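Side-chain contacts in coat protein (PDB 4DOX), which forms the capsid of papaya mosaic virus, a flexible filamentous plant virus, and probably packages its RNA genome by helical assembly of many copies: residues Q38-S41 / V42-M46; G71-A74 / Y75-V78; E86-L89 / A90-A93. All blocks are in the same frame, centred on the assembly; numbering follows the deposited sequence.

Contact 1 (Q38-S41 / V42-M46); sequences QLKS and VSTLM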
loop_
_atom_site.group_PDB
_atom_site.type_symbol
_atom_site.label_atom_id
_atom_site.label_comp_id
_atom_site.label_asym_id
_atom_site.label_seq_id
_atom_site.Cartn_x
_atom_site.Cartn_y
_atom_site.Cartn_z
ATOM N N GLN A 38 10.516 3.803 -7.169
ATOM C CA GLN A 38 10.224 4.174 -5.800
ATOM C C GLN A 38 10.163 2.935 -4.901
ATOM O O GLN A 38 10.785 2.921 -3.833
ATOM C CB GLN A 38 8.939 5.008 -5.731
ATOM C CG GLN A 38 9.100 6.433 -6.264
ATOM C CD GLN A 38 7.750 7.079 -6.471
ATOM O OE1 GLN A 38 6.799 6.400 -6.740
ATOM N NE2 GLN A 38 7.657 8.374 -6.302
ATOM N N LEU A 39 9.469 1.882 -5.349
ATOM C CA LEU A 39 9.466 0.647 -4.574
ATOM C C LEU A 39 10.901 0.152 -4.323
ATOM O O LEU A 39 11.255 -0.173 -3.199
ATOM C CB LEU A 39 8.615 -0.431 -5.234
ATOM C CG LEU A 39 7.098 -0.303 -5.135
ATOM C CD1 LEU A 39 6.478 -1.453 -5.856
ATOM C CD2 LEU A 39 6.603 -0.247 -3.666
ATOM N N LYS A 40 11.721 0.097 -5.366
ATOM C CA LYS A 40 13.109 -0.365 -5.255
ATOM C C LYS A 40 13.897 0.456 -4.248
ATOM O O LYS A 40 14.743 -0.083 -3.529
ATOM C CB LYS A 40 13.812 -0.215 -6.612
ATOM C CG LYS A 40 14.493 -1.434 -7.174
ATOM C CD LYS A 40 15.627 -1.958 -6.329
ATOM C CE LYS A 40 15.849 -3.467 -6.642
ATOM N NZ LYS A 40 16.707 -4.111 -5.614
ATOM N N SER A 41 13.666 1.770 -4.226
ATOM C CA SER A 41 14.397 2.611 -3.295
ATOM C C SER A 41 14.071 2.206 -1.851
ATOM O O SER A 41 15.003 2.084 -1.009
ATOM C CB SER A 41 14.058 4.077 -3.494
ATOM O OG SER A 41 14.554 4.548 -4.713
ATOM N N VAL A 42 12.759 2.007 -1.573
ATOM C CA VAL A 42 12.299 1.647 -0.253
ATOM C C VAL A 42 12.978 0.375 0.245
ATOM O O VAL A 42 13.552 0.383 1.340
ATOM C CB VAL A 42 10.762 1.516 -0.142
ATOM C CG1 VAL A 42 10.382 1.028 1.279
ATOM C CG2 VAL A 42 10.025 2.861 -0.504
ATOM N N SER A 43 12.955 -0.697 -0.545
ATOM C CA SER A 43 13.631 -1.931 -0.108
ATOM C C SER A 43 15.143 -1.839 -0.073
ATOM O O SER A 43 15.771 -2.504 0.744
ATOM C CB SER A 43 13.220 -3.156 -0.905
ATOM O OG SER A 43 13.429 -2.945 -2.290
ATOM N N THR A 44 15.740 -1.020 -0.931
ATOM C CA THR A 44 17.198 -0.850 -0.916
ATOM C C THR A 44 17.588 -0.202 0.396
ATOM O O THR A 44 18.504 -0.664 1.109
ATOM C CB THR A 44 17.742 -0.030 -2.152
ATOM O OG1 THR A 44 17.462 -0.720 -3.381
ATOM C CG2 THR A 44 19.213 0.184 -2.055
ATOM N N LEU A 45 16.877 0.860 0.722
ATOM C CA LEU A 45 17.130 1.572 1.963
ATOM C C LEU A 45 16.818 0.719 3.195
ATOM O O LEU A 45 17.473 0.842 4.224
ATOM C CB LEU A 45 16.355 2.879 1.962
ATOM C CG LEU A 45 17.232 4.060 1.516
ATOM C CD1 LEU A 45 17.565 4.116 0.028
ATOM C CD2 LEU A 45 16.547 5.336 1.941
ATOM N N MET A 46 15.824 -0.162 3.068
ATOM C CA MET A 46 15.442 -1.031 4.154
ATOM C C MET A 46 16.547 -2.013 4.442
ATOM O O MET A 46 16.877 -2.270 5.604
ATOM C CB MET A 46 14.176 -1.801 3.812
ATOM C CG MET A 46 12.928 -1.076 4.196
ATOM S SD MET A 46 11.471 -1.935 3.606
ATOM C CE MET A 46 10.975 -2.942 5.011
HETATM O O HOH W 1 15.785 -4.557 -2.660
#
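Thr-44 and Lys-40, one turn apart on helix 36-48, meet at the carbonyl oxygen of Lys-40, which accepts two hydrogen bonds. Thr-44 N donates to Lys-40 O at 2.9 Å, and Thr-44 OG1 donates to the same oxygen at 2.8 Å, the two donors arriving from opposite faces of the carbonyl plane. OG1 gets there because it lies beside the backbone N, anti to the carbonyl carbon (chi1 -62°), a position that points it back at the carbonyl of the preceding turn. The lysine chain crosses the threonine at a slant, its CD passing 3.7 Å from Thr-44 OG1. A bend at chi2 turns that chain along the helix, and a water accepts from Lys-40 NZ at 3.1 Å while lying 2.9 Å from Ser-43 OG, bridging ammonium and hydroxyl. Regular helical bonds satisfy the other carbonyls: Val-42 N to Gln-38 O, Ser-43 N to Leu-39 O, and Leu-45 N to Ser-41 O at 2.8 Å. The amide oxygen of Gln-38 instead accepts from Ser-35 N, just before the helix. Lys-40 and Thr-44 belong to the exposed side of helix 36-48, whereas Leu-45 and Met-46 pack on helix 89-98, with Ile-95 touching both.

Contact 2 (G71-A74 / Y75-V78); sequences GSSA and YTTV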
loop_
_atom_site.group_PDB
_atom_site.type_symbol
_atom_site.label_atom_id
_atom_site.label_comp_id
_atom_site.label_asym_id
_atom_site.label_seq_id
_atom_site.Cartn_x
_atom_site.Cartn_y
_atom_site.Cartn_z
ATOM N N GLY A 71 -4.519 4.748 10.022
ATOM C CA GLY A 71 -4.440 5.717 8.936
ATOM C C GLY A 71 -3.071 5.711 8.280
ATOM O O GLY A 71 -2.096 5.264 8.869
ATOM N N SER A 72 -3.006 6.179 7.040
ATOM C CA SER A 72 -1.775 6.142 6.227
ATOM C C SER A 72 -1.520 7.546 5.666
ATOM O O SER A 72 -0.785 7.733 4.710
ATOM C CB SER A 72 -1.901 5.095 5.095
ATOM O OG SER A 72 -2.930 5.444 4.187
ATOM N N SER A 73 -2.138 8.521 6.301
ATOM C CA SER A 73 -2.043 9.913 5.920
ATOM C C SER A 73 -0.660 10.463 6.176
ATOM O O SER A 73 0.075 9.945 7.008
ATOM C CB SER A 73 -3.083 10.695 6.699
ATOM O OG SER A 73 -2.616 11.992 6.864
ATOM N N ALA A 74 -0.289 11.501 5.442
ATOM C CA ALA A 74 1.065 12.091 5.545
ATOM C C ALA A 74 1.367 12.662 6.913
ATOM O O ALA A 74 2.547 12.871 7.252
ATOM C CB ALA A 74 1.262 13.189 4.502
ATOM N N TYR A 75 0.326 12.938 7.690
ATOM C CA TYR A 75 0.576 13.336 9.056
ATOM C C TYR A 75 0.121 12.381 10.175
ATOM O O TYR A 75 0.111 12.781 11.333
ATOM C CB TYR A 75 0.085 14.759 9.302
ATOM C CG TYR A 75 -1.214 15.106 8.628
ATOM C CD1 TYR A 75 -1.263 16.143 7.650
ATOM C CD2 TYR A 75 -2.408 14.428 8.971
ATOM C CE1 TYR A 75 -2.487 16.492 7.022
ATOM C CE2 TYR A 75 -3.634 14.748 8.359
ATOM C CZ TYR A 75 -3.675 15.782 7.388
ATOM O OH TYR A 75 -4.897 16.086 6.790
ATOM N N THR A 76 -0.269 11.149 9.833
ATOM C CA THR A 76 -0.452 10.067 10.812
ATOM C C THR A 76 0.825 9.914 11.649
ATOM O O THR A 76 1.923 9.896 11.103
ATOM C CB THR A 76 -0.737 8.699 10.100
ATOM O OG1 THR A 76 -2.087 8.662 9.628
ATOM C CG2 THR A 76 -0.550 7.546 11.042
ATOM N N THR A 77 0.673 9.802 12.966
ATOM C CA THR A 77 1.791 9.495 13.870
ATOM C C THR A 77 2.022 8.003 13.988
ATOM O O THR A 77 1.251 7.283 14.604
ATOM C CB THR A 77 1.532 10.077 15.254
ATOM O OG1 THR A 77 0.952 11.365 15.062
ATOM C CG2 THR A 77 2.830 10.195 16.089
ATOM N N VAL A 78 3.103 7.566 13.378
ATOM C CA VAL A 78 3.510 6.181 13.431
ATOM C C VAL A 78 4.282 5.875 14.735
ATOM O O VAL A 78 5.321 6.536 15.034
ATOM C CB VAL A 78 4.295 5.796 12.144
ATOM C CG1 VAL A 78 4.633 4.335 12.160
ATOM C CG2 VAL A 78 3.419 6.083 10.924
HETATM O O HOH W 2 2.580 9.558 8.221
#
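Ser-73 to Thr-76 form a type I beta turn just after helix 56-70, in the loop leading to helix 89-98, and Ser-73 meets both Tyr-75 and Thr-76 across it. Tyr-75 comes first. Its backbone N donates to Ser-73 OG at 3.2 Å with an N-H...O angle of 159°, so the serine hydroxyl accepts from a main-chain amide two residues on. Having OG anti to the serine N (chi1 151°) swings the hydroxyl forward over the turn. The tyrosine ring then lies against the same oxygen: Ser-73 OG sits over one face, displaced from the ring centre toward CD2 and CE2, and is 3.2 Å from Tyr-75 CD2.

Thr-76 closes the turn, its N donating to Ser-73 O at 3.1 Å; the donor stands well above the carbonyl plane. A water donates to Ser-73 O and to Thr-76 O, linking the two ends of the turn by a second route. The threonine side chain turns back toward the start of the loop. Its OG1 accepts a weak hydrogen bond from Ser-73 N at 3.3 Å, and its CG2 rests 3.5 Å from Gly-71 O. Gly-71, the first residue to leave helical angles after helix 56-70, has a positive phi of 102°; its carbonyl carbon C lies 3.4 Å from Thr-76 OG1. Beyond the turn, Val-78 leaves this group: its side chain packs on Leu-63 and Phe-66 of helix 56-70, and its CG1 lies 3.5 Å from Leu-89 CB of helix 89-98.

Contact 3 (E86-L89 / A90-A93); sequences EISL and AQLA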
loop_
_atom_site.group_PDB
_atom_site.type_symbol
_atom_site.label_atom_id
_atom_site.label_comp_id
_atom_site.label_asym_id
_atom_site.label_seq_id
_atom_site.Cartn_x
_atom_site.Cartn_y
_atom_site.Cartn_z
ATOM N N GLU A 86 15.966 -1.990 16.986
ATOM C CA GLU A 86 16.543 -0.709 16.548
ATOM C C GLU A 86 16.082 -0.234 15.153
ATOM O O GLU A 86 16.733 0.631 14.540
ATOM C CB GLU A 86 18.103 -0.696 16.671
ATOM C CG GLU A 86 18.686 0.234 17.823
ATOM C CD GLU A 86 18.062 1.686 17.855
ATOM O OE1 GLU A 86 17.558 2.174 16.779
ATOM O OE2 GLU A 86 18.080 2.316 18.968
ATOM N N ILE A 87 14.973 -0.801 14.664
ATOM C CA ILE A 87 14.181 -0.152 13.601
ATOM C C ILE A 87 12.733 -0.089 14.053
ATOM O O ILE A 87 12.112 -1.118 14.207
ATOM C CB ILE A 87 14.305 -0.893 12.247
ATOM C CG1 ILE A 87 15.776 -1.034 11.879
ATOM C CG2 ILE A 87 13.665 -0.089 11.132
ATOM C CD1 ILE A 87 16.022 -1.948 10.729
ATOM N N SER A 88 12.223 1.113 14.314
ATOM C CA SER A 88 10.816 1.322 14.750
ATOM C C SER A 88 9.927 1.442 13.519
ATOM O O SER A 88 10.437 1.610 12.420
ATOM C CB SER A 88 10.696 2.607 15.579
ATOM O OG SER A 88 11.007 3.740 14.792
ATOM N N LEU A 89 8.609 1.353 13.683
ATOM C CA LEU A 89 7.705 1.573 12.555
ATOM C C LEU A 89 7.894 2.994 12.008
ATOM O O LEU A 89 7.925 3.205 10.777
ATOM C CB LEU A 89 6.235 1.303 12.910
ATOM C CG LEU A 89 5.888 -0.138 13.334
ATOM C CD1 LEU A 89 4.429 -0.312 13.618
ATOM C CD2 LEU A 89 6.324 -1.244 12.372
ATOM N N ALA A 90 8.059 3.966 12.906
ATOM C CA ALA A 90 8.259 5.335 12.447
ATOM C C ALA A 90 9.474 5.422 11.532
ATOM O O ALA A 90 9.458 6.175 10.572
ATOM C CB ALA A 90 8.378 6.338 13.604
ATOM N N GLN A 91 10.524 4.656 11.834
ATOM C CA GLN A 91 11.727 4.665 10.988
ATOM C C GLN A 91 11.441 4.127 9.588
ATOM O O GLN A 91 11.878 4.715 8.595
ATOM C CB GLN A 91 12.880 3.948 11.649
ATOM C CG GLN A 91 13.413 4.726 12.845
ATOM C CD GLN A 91 14.592 4.027 13.531
ATOM O OE1 GLN A 91 14.418 3.210 14.465
ATOM N NE2 GLN A 91 15.792 4.316 13.042
ATOM N N LEU A 92 10.672 3.044 9.530
ATOM C CA LEU A 92 10.277 2.448 8.257
ATOM C C LEU A 92 9.438 3.417 7.467
ATOM O O LEU A 92 9.640 3.548 6.270
ATOM C CB LEU A 92 9.503 1.139 8.451
ATOM C CG LEU A 92 10.249 -0.071 9.036
ATOM C CD1 LEU A 92 9.293 -1.309 9.136
ATOM C CD2 LEU A 92 11.521 -0.397 8.200
ATOM N N ALA A 93 8.532 4.122 8.146
ATOM C CA ALA A 93 7.707 5.129 7.522
ATOM C C ALA A 93 8.575 6.235 6.906
ATOM O O ALA A 93 8.275 6.754 5.791
ATOM C CB ALA A 93 6.738 5.708 8.506
#
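With chi1 at 64°, the hydroxyl of Ser-88, the N-cap of helix 89-98, stands between its own backbone N and carbonyl carbon and faces the opening turn of the helix. Gln-91 answers from that turn: its CG lies beside its own N (chi1 -70°), and the chain, extended at chi2, runs back past the serine to bring the amide oxygen to the backbone N of Ser-88. The outcome is a capping box. Gln-91 N donates to Ser-88 OG at 3.1 Å, and Ser-88 N donates to Gln-91 OE1 at 3.0 Å; the second bond is fairly straight at the hydrogen, although its donor sits above the amide plane. Gln-91 CG passes beside Ser-88 OG on the way. Ser-88 O accepts from Leu-92 N at 3.2 Å, and Leu-89 O from Ala-93 N, beginning the regular helical ladder.

An apolar contact backs the polar one. Ile-87 CG2 reaches Leu-92 CD2 at 3.6 Å, the two side chains crossing at about a right angle, while Leu-92 also packs on Val-59 of helix 56-70 and Ile-87 on Val-51. Taken together, the reciprocal bonds give a first-turn amide a side-chain acceptor and tie the end of the incoming loop to Gln-91, which is consistent with a firmly defined start to helix 89-98.

The three contacts come in series along the chain. Contact 1 lies on helix 36-48, contact 2 follows helix 56-70, and contact 3 opens helix 89-98 at the far end of the same loop. Contacts 1 and 2 are separate, with centres about 19 Å apart. Contact 3 touches both: its centre is about 14 Å from that of contact 1, where Met-46 packs on Leu-92, and about 13 Å from that of contact 2, where Val-78 packs on Leu-89 and Ala-93. Helix 89-98 therefore joins helix 36-48 to the loop after helix 56-70 within the all-helical coat protein.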